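Local coordinates for trehalose-6-phosphate phosphatase (PDB 5DXF), which belongs to glycosyltransferase family 20 and has the GT-B architecture of its clan, with two Rossmann-like domains facing each other, at residues A[301-304]-A[305-309]; A[442-445]-A[446-450]; A[489-493]-A[494-498]; A[502-505]-A[506-510]. All coordinates share one frame; numbering follows the deposited sequence.

Interaction 1: residues A[301-304]-A[305-309]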
loop_
_atom_site.group_PDB
_atom_site.type_symbol
_atom_site.label_atom_id
_atom_site.label_comp_id
_atom_site.label_asym_id
_atom_site.label_seq_id
_atom_site.Cartn_x
_atom_site.Cartn_y
_atom_site.Cartn_z
ATOM N N ILE A 301 7.868 6.263 -3.220
ATOM C CA ILE A 301 7.480 6.122 -4.616
ATOM C C ILE A 301 8.640 6.296 -5.589
ATOM O O ILE A 301 9.699 6.767 -5.223
ATOM C CB ILE A 301 6.335 7.077 -4.985
ATOM C CG1 ILE A 301 6.642 8.494 -4.548
ATOM C CG2 ILE A 301 5.050 6.639 -4.320
ATOM C CD1 ILE A 301 5.474 9.431 -4.733
ATOM N N ASP A 302 8.425 5.911 -6.837
ATOM C CA ASP A 302 9.395 6.168 -7.879
ATOM C C ASP A 302 9.117 7.553 -8.375
ATOM O O ASP A 302 8.334 7.755 -9.279
ATOM C CB ASP A 302 9.203 5.200 -9.023
ATOM C CG ASP A 302 10.242 5.352 -10.078
ATOM O OD1 ASP A 302 10.792 6.457 -10.205
ATOM O OD2 ASP A 302 10.518 4.362 -10.770
ATOM N N THR A 303 9.765 8.515 -7.745
ATOM C CA THR A 303 9.482 9.914 -7.969
ATOM C C THR A 303 9.775 10.392 -9.375
ATOM O O THR A 303 9.030 11.179 -9.931
ATOM C CB THR A 303 10.270 10.773 -6.985
ATOM O OG1 THR A 303 10.114 10.228 -5.679
ATOM C CG2 THR A 303 9.739 12.161 -6.978
ATOM N N GLU A 304 10.876 9.938 -9.941
ATOM C CA GLU A 304 11.279 10.410 -11.268
ATOM C C GLU A 304 10.273 9.999 -12.342
ATOM O O GLU A 304 9.932 10.806 -13.208
ATOM C CB GLU A 304 12.697 9.920 -11.639
ATOM C CG GLU A 304 12.841 8.475 -12.157
ATOM C CD GLU A 304 14.161 8.240 -12.886
ATOM O OE1 GLU A 304 14.595 9.143 -13.636
ATOM O OE2 GLU A 304 14.767 7.159 -12.712
ATOM N N LYS A 305 9.782 8.764 -12.276
ATOM C CA LYS A 305 8.857 8.273 -13.286
ATOM C C LYS A 305 7.485 8.915 -13.149
ATOM O O LYS A 305 6.864 9.267 -14.145
ATOM C CB LYS A 305 8.726 6.747 -13.222
ATOM C CG LYS A 305 7.801 6.190 -14.294
ATOM C CD LYS A 305 8.156 4.762 -14.673
ATOM C CE LYS A 305 7.497 4.390 -15.987
ATOM N NZ LYS A 305 7.818 5.412 -17.017
ATOM N N ILE A 306 7.014 9.066 -11.916
ATOM C CA ILE A 306 5.726 9.700 -11.667
ATOM C C ILE A 306 5.745 11.166 -12.088
ATOM O O ILE A 306 4.805 11.648 -12.715
ATOM C CB ILE A 306 5.326 9.592 -10.180
ATOM C CG1 ILE A 306 4.937 8.151 -9.855
ATOM C CG2 ILE A 306 4.178 10.537 -9.850
ATOM C CD1 ILE A 306 5.069 7.803 -8.398
ATOM N N GLU A 307 6.822 11.870 -11.758
ATOM C CA GLU A 307 6.964 13.258 -12.185
ATOM C C GLU A 307 7.012 13.348 -13.712
ATOM O O GLU A 307 6.301 14.159 -14.323
ATOM C CB GLU A 307 8.212 13.885 -11.566
ATOM C CG GLU A 307 8.328 15.376 -11.790
ATOM C CD GLU A 307 9.283 16.031 -10.817
ATOM O OE1 GLU A 307 9.657 17.200 -11.041
ATOM O OE2 GLU A 307 9.655 15.377 -9.818
ATOM N N HIS A 308 7.764 12.455 -14.337
ATOM C CA HIS A 308 7.872 12.481 -15.776
ATOM C C HIS A 308 6.540 12.259 -16.487
ATOM O O HIS A 308 6.174 13.014 -17.384
ATOM C CB HIS A 308 8.847 11.385 -16.201
ATOM C CG HIS A 308 8.883 11.147 -17.675
ATOM N ND1 HIS A 308 8.414 9.989 -18.250
ATOM C CD2 HIS A 308 9.324 11.921 -18.691
ATOM C CE1 HIS A 308 8.567 10.059 -19.558
ATOM N NE2 HIS A 308 9.116 11.221 -19.851
ATOM N N ASP A 309 5.804 11.244 -16.052
ATOM C CA ASP A 309 4.505 10.921 -16.611
ATOM C C ASP A 309 3.511 12.020 -16.344
ATOM O O ASP A 309 2.700 12.349 -17.176
ATOM C CB ASP A 309 4.009 9.590 -16.074
ATOM C CG ASP A 309 4.911 8.449 -16.441
ATOM O OD1 ASP A 309 5.999 8.698 -16.967
ATOM O OD2 ASP A 309 4.542 7.292 -16.204
#
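Asp302 meets Lys305 because its CG is turned anti to its own backbone N (chi1 -176°), which carries the carboxylate forward over the first turn of helix 303-311. There OD1 accepts a hydrogen bond from Lys305 N at 3.3 Å, a fairly straight bond whose donor stands well above the carboxylate plane, 56° out of it. This is a textbook N-cap: Asp302 immediately precedes the helix, and its side chain gives an acceptor to an amide at a point where no earlier turn can supply a carbonyl. The same OD1 also takes a hydrogen bond from Gln513 NE2, of helix 512-526, which probably helps to hold the cap in place. Below it the regular pattern begins, with Ile306 N bonded to Asp302 O at 3.2 Å and Glu307 N to Thr303 O at 2.9 Å.

On the buried side Ile301, just ahead of the cap, crosses Ile306 at about a right angle; Ile306 CD1 lies 3.7 Å from Ile301 CB, and both isoleucines also pack on helix 439-447. At the exposed side His308 ND1 donates to Asp309 OD1 at 3.0 Å, a bond tilted from the imidazole plane. Chemically, Asp302 is matched to peptide N-H and an amide rather than to the Lys305 ammonium, whose NZ lies 6.9 Å from Asp302 OD2; the helix N-terminus probably helps to stabilise its negative charge.

Interaction 2: residues A[442-445]-A[446-450]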
loop_
_atom_site.group_PDB
_atom_site.type_symbol
_atom_site.label_atom_id
_atom_site.label_comp_id
_atom_site.label_asym_id
_atom_site.label_seq_id
_atom_site.Cartn_x
_atom_site.Cartn_y
_atom_site.Cartn_z
ATOM N N LEU A 442 1.616 10.961 -1.596
ATOM C CA LEU A 442 2.940 11.249 -2.135
ATOM C C LEU A 442 2.865 11.609 -3.621
ATOM O O LEU A 442 3.404 12.641 -4.054
ATOM C CB LEU A 442 3.864 10.049 -1.925
ATOM C CG LEU A 442 3.934 9.463 -0.512
ATOM C CD1 LEU A 442 4.745 8.174 -0.502
ATOM C CD2 LEU A 442 4.521 10.473 0.460
ATOM N N GLU A 443 2.190 10.758 -4.391
ATOM C CA GLU A 443 1.977 11.015 -5.815
ATOM C C GLU A 443 1.313 12.372 -6.055
ATOM O O GLU A 443 1.696 13.109 -6.966
ATOM C CB GLU A 443 1.135 9.901 -6.438
ATOM C CG GLU A 443 1.953 8.715 -6.920
ATOM C CD GLU A 443 1.133 7.447 -7.055
ATOM O OE1 GLU A 443 1.669 6.445 -7.576
ATOM O OE2 GLU A 443 -0.042 7.448 -6.633
ATOM N N PHE A 444 0.324 12.693 -5.227
ATOM C CA PHE A 444 -0.362 13.979 -5.294
ATOM C C PHE A 444 0.605 15.134 -5.059
ATOM O O PHE A 444 0.583 16.134 -5.789
ATOM C CB PHE A 444 -1.500 14.030 -4.271
ATOM C CG PHE A 444 -2.071 15.405 -4.058
ATOM C CD1 PHE A 444 -3.024 15.917 -4.926
ATOM C CD2 PHE A 444 -1.664 16.183 -2.982
ATOM C CE1 PHE A 444 -3.557 17.181 -4.730
ATOM C CE2 PHE A 444 -2.189 17.447 -2.780
ATOM C CZ PHE A 444 -3.139 17.947 -3.654
ATOM N N VAL A 445 1.444 14.998 -4.035
ATOM C CA VAL A 445 2.418 16.035 -3.715
ATOM C C VAL A 445 3.357 16.258 -4.898
ATOM O O VAL A 445 3.671 17.403 -5.234
ATOM C CB VAL A 445 3.236 15.689 -2.449
ATOM C CG1 VAL A 445 4.379 16.668 -2.268
ATOM C CG2 VAL A 445 2.343 15.699 -1.219
ATOM N N ILE A 446 3.791 15.172 -5.539
ATOM C CA ILE A 446 4.597 15.313 -6.753
ATOM C C ILE A 446 3.823 16.070 -7.834
ATOM O O ILE A 446 4.350 16.985 -8.475
ATOM C CB ILE A 446 5.034 13.951 -7.335
ATOM C CG1 ILE A 446 6.007 13.238 -6.401
ATOM C CG2 ILE A 446 5.673 14.138 -8.703
ATOM C CD1 ILE A 446 6.524 11.945 -6.974
ATOM N N CYS A 447 2.565 15.686 -8.018
ATOM C CA CYS A 447 1.724 16.260 -9.062
ATOM C C CYS A 447 1.371 17.720 -8.808
ATOM O O CYS A 447 0.876 18.403 -9.703
ATOM C CB CYS A 447 0.435 15.448 -9.211
ATOM S SG CYS A 447 0.649 13.824 -9.975
ATOM N N GLN A 448 1.617 18.196 -7.591
ATOM C CA GLN A 448 1.255 19.565 -7.244
ATOM C C GLN A 448 2.439 20.511 -7.106
ATOM O O GLN A 448 2.272 21.620 -6.610
ATOM C CB GLN A 448 0.455 19.583 -5.939
ATOM C CG GLN A 448 -0.936 19.019 -6.076
ATOM C CD GLN A 448 -1.764 19.759 -7.103
ATOM O OE1 GLN A 448 -1.615 20.966 -7.284
ATOM N NE2 GLN A 448 -2.644 19.037 -7.785
ATOM N N LYS A 449 3.626 20.096 -7.537
ATOM C CA LYS A 449 4.814 20.923 -7.333
ATOM C C LYS A 449 4.704 22.276 -8.037
ATOM O O LYS A 449 5.189 23.283 -7.525
ATOM C CB LYS A 449 6.085 20.191 -7.794
ATOM C CG LYS A 449 6.468 20.410 -9.251
ATOM C CD LYS A 449 7.614 19.501 -9.681
ATOM C CE LYS A 449 8.968 20.212 -9.665
ATOM N NZ LYS A 449 10.041 19.403 -10.326
ATOM N N TYR A 450 4.052 22.311 -9.192
ATOM C CA TYR A 450 3.917 23.565 -9.919
ATOM C C TYR A 450 2.615 24.263 -9.547
ATOM O O TYR A 450 2.542 25.492 -9.521
ATOM C CB TYR A 450 3.986 23.321 -11.429
ATOM C CG TYR A 450 5.265 22.657 -11.887
ATOM C CD1 TYR A 450 5.234 21.479 -12.619
ATOM C CD2 TYR A 450 6.505 23.206 -11.585
ATOM C CE1 TYR A 450 6.402 20.867 -13.046
ATOM C CE2 TYR A 450 7.679 22.602 -12.005
ATOM C CZ TYR A 450 7.621 21.433 -12.734
ATOM O OH TYR A 450 8.786 20.832 -13.153
#
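Phe444 and Gln448, one helical turn apart, make the main side-chain contact here, with Ile446 buried on another side of the same turn. The Phe444 ring is thrown forward along the helix by a chi1 of 168°, and Gln448 CG comes to rest over one of its faces, offset toward the rim. This CH-pi contact puts CG 3.6 Å from the Phe444 ring centroid. A bend at chi2 (-59°) then carries the Gln448 amide outward past the CE1 side of the ring, with NE2 3.7 Å from Phe444 CE1 and the amide and ring planes 35° apart. The amide clears the face, and its polar atoms bond elsewhere: OE1 accepts from Ser453 N, and NE2 donates to Arg423 O.

Ile446 contributes backbone as well as bulk. Its N bonds to Leu442 O at 3.0 Å, and its CG1 passes 3.6 Å from that same Leu442 O. Next along, Cys447 N donates to Glu443 O at 2.9 Å. Gln448 N reaches Val445 O at 3.2 Å from high above the carbonyl plane, a bond spanning three residues.

Helix 439-447 is the crossover of a beta-alpha-beta unit between strands 428-430 and 455-458. Around it, Ile446 packs on Thr303 and Ile306 of helix 303-311, Val445 on Leu503 of helix 493-509, and Cys447 on Leu422 of helix 415-424.

Interaction 3: residues A[489-493]-A[494-498]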
loop_
_atom_site.group_PDB
_atom_site.type_symbol
_atom_site.label_atom_id
_atom_site.label_comp_id
_atom_site.label_asym_id
_atom_site.label_seq_id
_atom_site.Cartn_x
_atom_site.Cartn_y
_atom_site.Cartn_z
ATOM N N LEU A 489 -8.901 25.355 1.673
ATOM C CA LEU A 489 -9.377 26.007 0.459
ATOM C C LEU A 489 -9.106 27.509 0.486
ATOM O O LEU A 489 -8.966 28.141 -0.562
ATOM C CB LEU A 489 -10.871 25.751 0.258
ATOM C CG LEU A 489 -11.272 24.328 -0.130
ATOM C CD1 LEU A 489 -12.750 24.273 -0.475
ATOM C CD2 LEU A 489 -10.425 23.830 -1.289
ATOM N N MET A 490 -9.024 28.078 1.685
ATOM C CA MET A 490 -8.855 29.520 1.836
ATOM C C MET A 490 -7.416 29.932 2.130
ATOM O O MET A 490 -7.159 31.083 2.488
ATOM C CB MET A 490 -9.770 30.046 2.944
ATOM C CG MET A 490 -11.234 30.137 2.551
ATOM S SD MET A 490 -11.473 31.028 1.001
ATOM C CE MET A 490 -13.217 31.417 1.099
ATOM N N LEU A 491 -6.483 28.997 1.984
ATOM C CA LEU A 491 -5.071 29.285 2.209
ATOM C C LEU A 491 -4.569 30.376 1.270
ATOM O O LEU A 491 -4.954 30.424 0.104
ATOM C CB LEU A 491 -4.223 28.024 2.029
ATOM C CG LEU A 491 -4.253 26.992 3.155
ATOM C CD1 LEU A 491 -3.338 25.828 2.820
ATOM C CD2 LEU A 491 -3.849 27.635 4.472
ATOM N N SER A 492 -3.713 31.254 1.785
ATOM C CA SER A 492 -3.088 32.269 0.948
ATOM C C SER A 492 -2.123 31.583 -0.010
ATOM O O SER A 492 -1.711 30.447 0.230
ATOM C CB SER A 492 -2.362 33.315 1.797
ATOM O OG SER A 492 -1.175 32.787 2.362
ATOM N N THR A 493 -1.769 32.266 -1.094
ATOM C CA THR A 493 -0.916 31.680 -2.123
ATOM C C THR A 493 0.431 31.228 -1.553
ATOM O O THR A 493 0.839 30.079 -1.748
ATOM C CB THR A 493 -0.689 32.669 -3.283
ATOM O OG1 THR A 493 -1.942 33.255 -3.662
ATOM C CG2 THR A 493 -0.083 31.960 -4.488
ATOM N N LYS A 494 1.098 32.120 -0.824
ATOM C CA LYS A 494 2.411 31.826 -0.246
ATOM C C LYS A 494 2.402 30.628 0.703
ATOM O O LYS A 494 3.344 29.841 0.709
ATOM C CB LYS A 494 2.960 33.055 0.487
ATOM C CG LYS A 494 3.971 33.856 -0.328
ATOM C CD LYS A 494 4.881 34.691 0.566
ATOM C CE LYS A 494 6.170 35.078 -0.155
ATOM N NZ LYS A 494 7.349 34.309 0.348
ATOM N N GLU A 495 1.351 30.497 1.508
ATOM C CA GLU A 495 1.203 29.340 2.387
ATOM C C GLU A 495 1.173 28.045 1.571
ATOM O O GLU A 495 1.883 27.084 1.882
ATOM C CB GLU A 495 -0.061 29.470 3.247
ATOM C CG GLU A 495 0.097 30.381 4.466
ATOM C CD GLU A 495 -1.234 30.777 5.084
ATOM O OE1 GLU A 495 -2.262 30.713 4.378
ATOM O OE2 GLU A 495 -1.250 31.158 6.274
ATOM N N LYS A 496 0.354 28.038 0.521
ATOM C CA LYS A 496 0.285 26.916 -0.412
ATOM C C LYS A 496 1.659 26.580 -0.989
ATOM O O LYS A 496 2.116 25.440 -0.875
ATOM C CB LYS A 496 -0.702 27.219 -1.546
ATOM C CG LYS A 496 -2.150 27.372 -1.095
ATOM C CD LYS A 496 -3.020 28.035 -2.164
ATOM C CE LYS A 496 -3.174 27.169 -3.405
ATOM N NZ LYS A 496 -4.229 27.701 -4.319
ATOM N N VAL A 497 2.321 27.566 -1.594
ATOM C CA VAL A 497 3.622 27.327 -2.223
ATOM C C VAL A 497 4.666 26.820 -1.225
ATOM O O VAL A 497 5.367 25.853 -1.506
ATOM C CB VAL A 497 4.171 28.597 -2.911
ATOM C CG1 VAL A 497 5.460 28.282 -3.670
ATOM C CG2 VAL A 497 3.119 29.204 -3.841
ATOM N N SER A 498 4.762 27.460 -0.062
ATOM C CA SER A 498 5.713 27.035 0.964
ATOM C C SER A 498 5.459 25.602 1.429
ATOM O O SER A 498 6.382 24.776 1.460
ATOM C CB SER A 498 5.670 27.989 2.161
ATOM O OG SER A 498 4.379 28.027 2.744
#
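Ser492 and Glu495 form the close part of this contact, where the chain enters helix 493-509. The Glu495 side chain, extended beyond CG, turns back toward the start of the helix and brings OE1 to 3.0 Å from Ser492 N, which meets it nearly end-on to the carboxylate C-O bond. Ser492 OG, set between its own N and carbonyl carbon (chi1 73°), adds a weak bond to the same Glu495 OE1 at 3.1 Å. One carboxylate oxygen therefore receives both the amide and the hydroxyl of Ser492. Leu491 closes over this group from the loop, crossing Glu495 at about a right angle with CD2 3.5 Å from Glu495 OE1.

Ser492 is the N-cap and Glu495 the third residue of the helix, so the Glu495-to-Ser492 N bond is the glutamate half of a capping box. Just before the cap, Leu491 CB also lies 3.8 Å from Lys496 CG; the two positions are those of a hydrophobic staple, but the contact only resembles one, since the second residue is a lysine touching through its CG. Lys496 N donates to Ser492 O at 3.2 Å.

The other side is much looser. Thr493 and Val497 are both solvent-exposed. Thr493 CG2 and Val497 CG2 stay 4.3 Å apart. Their backbones are nonetheless joined, Val497 N bonding to Thr493 O at 2.9 Å. Lys494 sends its long chain away from the loop, and Val497 also touches Asn452.

Interaction 4: residues A[502-505]-A[506-510]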
loop_
_atom_site.group_PDB
_atom_site.type_symbol
_atom_site.label_atom_id
_atom_site.label_comp_id
_atom_site.label_asym_id
_atom_site.label_seq_id
_atom_site.Cartn_x
_atom_site.Cartn_y
_atom_site.Cartn_z
ATOM N N LYS A 502 7.969 22.307 1.116
ATOM C CA LYS A 502 8.331 21.435 2.232
ATOM C C LYS A 502 7.981 19.972 1.970
ATOM O O LYS A 502 8.845 19.087 2.048
ATOM C CB LYS A 502 7.641 21.910 3.517
ATOM C CG LYS A 502 7.965 23.345 3.906
ATOM C CD LYS A 502 7.170 23.800 5.120
ATOM C CE LYS A 502 7.547 25.223 5.508
ATOM N NZ LYS A 502 8.140 25.316 6.872
ATOM N N LEU A 503 6.715 19.730 1.642
ATOM C CA LEU A 503 6.235 18.377 1.383
ATOM C C LEU A 503 6.901 17.746 0.165
ATOM O O LEU A 503 7.163 16.547 0.150
ATOM C CB LEU A 503 4.721 18.370 1.182
ATOM C CG LEU A 503 3.872 18.863 2.350
ATOM C CD1 LEU A 503 2.400 18.837 1.973
ATOM C CD2 LEU A 503 4.132 18.016 3.582
ATOM N N TYR A 504 7.174 18.554 -0.853
ATOM C CA TYR A 504 7.750 18.042 -2.091
ATOM C C TYR A 504 9.165 17.540 -1.858
ATOM O O TYR A 504 9.473 16.394 -2.185
ATOM C CB TYR A 504 7.734 19.108 -3.184
ATOM C CG TYR A 504 8.217 18.634 -4.532
ATOM C CD1 TYR A 504 7.420 17.832 -5.339
ATOM C CD2 TYR A 504 9.466 19.001 -5.003
ATOM C CE1 TYR A 504 7.866 17.402 -6.580
ATOM C CE2 TYR A 504 9.919 18.579 -6.236
ATOM C CZ TYR A 504 9.118 17.782 -7.021
ATOM O OH TYR A 504 9.586 17.370 -8.247
ATOM N N GLU A 505 10.027 18.374 -1.281
ATOM C CA GLU A 505 11.380 17.902 -0.990
ATOM C C GLU A 505 11.366 16.801 0.076
ATOM O O GLU A 505 12.249 15.941 0.088
ATOM C CB GLU A 505 12.298 19.057 -0.565
ATOM C CG GLU A 505 11.642 20.160 0.233
ATOM C CD GLU A 505 12.661 21.081 0.858
ATOM O OE1 GLU A 505 13.328 21.835 0.116
ATOM O OE2 GLU A 505 12.803 21.040 2.099
ATOM N N LYS A 506 10.360 16.801 0.951
ATOM C CA LYS A 506 10.260 15.731 1.942
ATOM C C LYS A 506 9.959 14.385 1.278
ATOM O O LYS A 506 10.472 13.348 1.699
ATOM C CB LYS A 506 9.196 16.036 2.996
ATOM C CG LYS A 506 9.283 15.119 4.212
ATOM C CD LYS A 506 10.670 15.186 4.847
ATOM C CE LYS A 506 10.829 14.185 5.983
ATOM N NZ LYS A 506 10.651 12.780 5.521
ATOM N N VAL A 507 9.124 14.414 0.243
ATOM C CA VAL A 507 8.807 13.228 -0.546
ATOM C C VAL A 507 10.011 12.807 -1.383
ATOM O O VAL A 507 10.328 11.619 -1.480
ATOM C CB VAL A 507 7.593 13.472 -1.474
ATOM C CG1 VAL A 507 7.443 12.342 -2.480
ATOM C CG2 VAL A 507 6.323 13.616 -0.653
ATOM N N LEU A 508 10.660 13.799 -1.966
ATOM C CA LEU A 508 11.818 13.599 -2.800
ATOM C C LEU A 508 12.966 13.032 -1.981
ATOM O O LEU A 508 13.872 12.408 -2.512
ATOM C CB LEU A 508 12.193 14.902 -3.479
ATOM C CG LEU A 508 11.590 15.084 -4.874
ATOM C CD1 LEU A 508 10.178 15.634 -4.815
ATOM C CD2 LEU A 508 12.468 15.963 -5.739
ATOM N N SER A 509 12.925 13.273 -0.680
ATOM C CA SER A 509 13.930 12.756 0.233
ATOM C C SER A 509 13.966 11.241 0.234
ATOM O O SER A 509 15.030 10.642 0.269
ATOM C CB SER A 509 13.634 13.237 1.641
ATOM O OG SER A 509 14.593 14.175 2.058
ATOM N N ASN A 510 12.805 10.608 0.206
ATOM C CA ASN A 510 12.770 9.167 0.098
ATOM C C ASN A 510 12.199 8.732 -1.241
ATOM O O ASN A 510 11.009 8.800 -1.468
ATOM C CB ASN A 510 11.947 8.595 1.251
ATOM C CG ASN A 510 12.066 7.094 1.374
ATOM O OD1 ASN A 510 13.144 6.532 1.268
ATOM N ND2 ASN A 510 10.947 6.439 1.613
#
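Tyr504, whose ring lies against Leu508 one turn further on, ends in a hydroxyl gripped by two charged groups: OH is hydrogen-bonded both to Glu307 OE2 and to Lys449 NZ. The side chain gets there by placing CG opposite the backbone N across CA-CB (chi1 -176°), which swings the ring off the helix and toward helices 303-311 and 439-447. Leu508 packs against one ring face. Its CD1 methyl sits over the middle of that face in a CH-pi contact, and CD2 lies nearer the rim, 3.7 Å from Tyr504 CE2. CD1 is modelled too close to the ring, so only the general placement of the leucine over that face can be relied on.

The backbone here is that of a helix nearing its C-terminal end. Val507 N bonds to Leu503 O at 2.9 Å, and Lys506 N bonds to Lys502 O at 3.0 Å. By Ser509 the pattern is failing: its N reaches Glu505 O at 2.9 Å, but the angle of 126° makes this a weak bond. Leu503 and Val507 face inward, packing on Val445 and Leu442 of helix 439-447, whereas Lys502 and Glu505 are exposed.

The tyrosine thus combines two chemistries, an apolar face against the leucine side chain and a polar end shared between a carboxylate and an ammonium group. A carboxylate and an ammonium group at one hydroxyl would probably polarise it cooperatively, and together they help to fix the direction of the ring.

Overall arrangement
Interactions 1, 2 and 4 cluster where helices 303-311, 439-447 and 493-509 meet, their centres 10 to 13 Å apart. Interaction 2 is the buried middle, touching both others; interactions 1 and 4 are partly buried. Interaction 3 lies at the surface, about 29 Å from the chain's centre, yet shares helix 493-509 with interaction 4. Interactions 1 and 3 are both helix starts: one is capped by an aspartate preceding the helix; at the other, a glutamate inside the helix reaches back to the N-cap serine. Interactions 2 and 4 instead set an aliphatic group on an aromatic face. A polar cluster of Glu307, Lys449 and Tyr504 ties three of the four together.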